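Possible transcriptional regulatory arsR-family protein (PDB 3GW2) probably binds DNA through a winged helix-turn-helix domain as an ArsR-family transcriptional regulator, in a network that coordinates tolerance to the antitubercular drug bedaquiline. Local coordinates at residues L33-E38 with Y79-E84. Numbering follows the deposited sequence. Where two conformers were deposited one is given.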
loop_
_atom_site.group_PDB
_atom_site.type_symbol
_atom_site.label_atom_id
_atom_site.label_comp_id
_atom_site.label_asym_id
_atom_site.label_seq_id
_atom_site.Cartn_x
_atom_site.Cartn_y
_atom_site.Cartn_z
ATOM N N LEU A 33 -2.997 -15.713 -5.195
ATOM C CA LEU A 33 -3.905 -16.783 -5.575
ATOM C C LEU A 33 -4.843 -16.382 -6.713
ATOM O O LEU A 33 -5.107 -17.178 -7.619
ATOM C CB LEU A 33 -4.713 -17.253 -4.365
ATOM C CG LEU A 33 -5.582 -18.479 -4.590
ATOM C CD1 LEU A 33 -4.735 -19.749 -4.758
ATOM C CD2 LEU A 33 -6.562 -18.619 -3.447
ATOM N N LEU A 34 -5.344 -15.151 -6.662
ATOM C CA LEU A 34 -6.279 -14.668 -7.673
ATOM C C LEU A 34 -5.571 -14.205 -8.946
ATOM O O LEU A 34 -6.216 -13.924 -9.948
ATOM C CB LEU A 34 -7.130 -13.528 -7.101
ATOM C CG LEU A 34 -8.063 -13.849 -5.926
ATOM C CD1 LEU A 34 -8.756 -12.593 -5.497
ATOM C CD2 LEU A 34 -9.072 -14.920 -6.305
ATOM N N ALA A 35 -4.246 -14.130 -8.890
ATOM C CA ALA A 35 -3.442 -13.542 -9.951
ATOM C C ALA A 35 -2.734 -14.624 -10.713
ATOM O O ALA A 35 -1.689 -15.086 -10.273
ATOM C CB ALA A 35 -2.407 -12.556 -9.358
ATOM N N GLN A 36 -3.310 -15.064 -11.831
ATOM C CA GLN A 36 -4.647 -14.632 -12.241
ATOM C C GLN A 36 -5.668 -15.802 -12.330
ATOM O O GLN A 36 -5.328 -16.965 -12.619
ATOM C CB GLN A 36 -4.576 -13.795 -13.527
ATOM C CG GLN A 36 -5.880 -13.100 -13.953
ATOM C CD GLN A 36 -6.171 -11.784 -13.239
ATOM O OE1 GLN A 36 -5.277 -10.949 -13.025
ATOM N NE2 GLN A 36 -7.441 -11.575 -12.901
ATOM N N GLY A 37 -6.925 -15.457 -12.075
ATOM C CA GLY A 37 -8.042 -16.363 -12.199
ATOM C C GLY A 37 -8.923 -16.165 -10.987
ATOM O O GLY A 37 -8.490 -16.395 -9.857
ATOM N N GLU A 38 -10.151 -15.721 -11.235
ATOM C CA GLU A 38 -11.161 -15.553 -10.199
ATOM C C GLU A 38 -11.421 -16.855 -9.428
ATOM O O GLU A 38 -11.373 -17.940 -10.001
ATOM C CB GLU A 38 -12.433 -14.998 -10.841
ATOM C CG GLU A 38 -13.733 -15.486 -10.264
ATOM C CD GLU A 38 -14.916 -15.158 -11.148
ATOM O OE1 GLU A 38 -15.472 -16.084 -11.770
ATOM O OE2 GLU A 38 -15.304 -13.981 -11.211
ATOM N N TYR A 79 -14.495 -13.845 -6.263
ATOM C CA TYR A 79 -13.670 -12.637 -6.193
ATOM C C TYR A 79 -12.588 -12.685 -7.254
ATOM O O TYR A 79 -12.073 -13.763 -7.567
ATOM C CB TYR A 79 -12.997 -12.522 -4.822
ATOM C CG TYR A 79 -13.858 -11.911 -3.749
ATOM C CD1 TYR A 79 -13.727 -10.562 -3.424
ATOM C CD2 TYR A 79 -14.810 -12.673 -3.065
ATOM C CE1 TYR A 79 -14.509 -9.973 -2.435
ATOM C CE2 TYR A 79 -15.601 -12.096 -2.057
ATOM C CZ TYR A 79 -15.437 -10.741 -1.755
ATOM O OH TYR A 79 -16.186 -10.141 -0.773
ATOM N N ARG A 80 -12.249 -11.526 -7.799
ATOM C CA ARG A 80 -11.109 -11.412 -8.684
ATOM C C ARG A 80 -10.407 -10.083 -8.524
ATOM O O ARG A 80 -10.976 -9.100 -8.057
ATOM C CB ARG A 80 -11.489 -11.603 -10.155
ATOM C CG ARG A 80 -12.873 -11.152 -10.557
ATOM C CD ARG A 80 -13.101 -9.674 -10.479
ATOM N NE ARG A 80 -13.790 -9.126 -11.660
ATOM C CZ ARG A 80 -15.108 -9.115 -11.854
ATOM N NH1 ARG A 80 -15.949 -9.668 -10.987
ATOM N NH2 ARG A 80 -15.593 -8.560 -12.951
ATOM N N ILE A 81 -9.155 -10.087 -8.945
ATOM C CA ILE A 81 -8.344 -8.880 -9.060
ATOM C C ILE A 81 -9.086 -7.872 -9.930
ATOM O O ILE A 81 -9.549 -8.211 -11.009
ATOM C CB ILE A 81 -6.943 -9.255 -9.586
ATOM C CG1 ILE A 81 -6.150 -9.842 -8.404
ATOM C CG2 ILE A 81 -6.225 -8.044 -10.279
ATOM C CD1 ILE A 81 -4.831 -10.428 -8.778
ATOM N N ALA A 82 -9.226 -6.647 -9.415
ATOM C CA ALA A 82 -10.131 -5.638 -9.978
ATOM C C ALA A 82 -9.780 -5.137 -11.383
ATOM O O ALA A 82 -10.682 -4.769 -12.150
ATOM C CB ALA A 82 -10.291 -4.463 -9.009
ATOM N N GLY A 83 -8.491 -5.098 -11.722
ATOM C CA GLY A 83 -8.082 -4.822 -13.112
ATOM C C GLY A 83 -6.596 -4.996 -13.344
ATOM O O GLY A 83 -5.865 -5.407 -12.436
ATOM N N GLU A 84 -6.146 -4.676 -14.558
ATOM C CA GLU A 84 -4.721 -4.696 -14.886
ATOM C C GLU A 84 -3.890 -3.760 -13.989
ATOM O O GLU A 84 -2.811 -4.145 -13.516
ATOM C CB GLU A 84 -4.498 -4.318 -16.363
ATOM C CG GLU A 84 -3.017 -4.075 -16.724
ATOM C CD GLU A 84 -2.322 -5.380 -17.257
ATOM O OE1 GLU A 84 -2.476 -6.478 -16.646
ATOM O OE2 GLU A 84 -1.610 -5.296 -18.300
HETATM O O HOH W 1 -8.314 -12.718 -10.653
#
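E38 and R80 cross obliquely, CB on CB at 3.6 Å, and in one of two modelled R80 conformers the carboxylate and guanidinium planes stand 74° apart, with OE2 near R80 CG. In this winged helix-turn-helix fold, the contact joins the loop leaving helix 27-34 to the end of wing strand 76-81, whose Y79 is hydrogen-bonded through its backbone to R39. In that conformer E38 OE2 lies obliquely to the guanidinium, 4.4 Å from R80 NH1 and beyond a salt bridge; E38 OE1 instead forms a salt bridge to R71. The Q36 carboxamide reaches I81 at a slant with its outer end, NE2 4.1 Å from I81 CB and OE1 near CG2, while the Y79 side chain leads away and touches V41, V68 and A70. L34 reaches over the strand backbone, CD2 resting 3.5 Å from Y79 O; the same carbonyl oxygen receives a CA-H...O contact from E38 CA at 3.3 Å. With CG1 of I81 anti to its carbonyl carbon (chi1 -78°), that branch packs against L34 CB, and CD1 extends to A35 CB in a tight 3.3 Å contact. No direct hydrogen bond links the segments; a water between them accepts from I81 N at 3.2 Å.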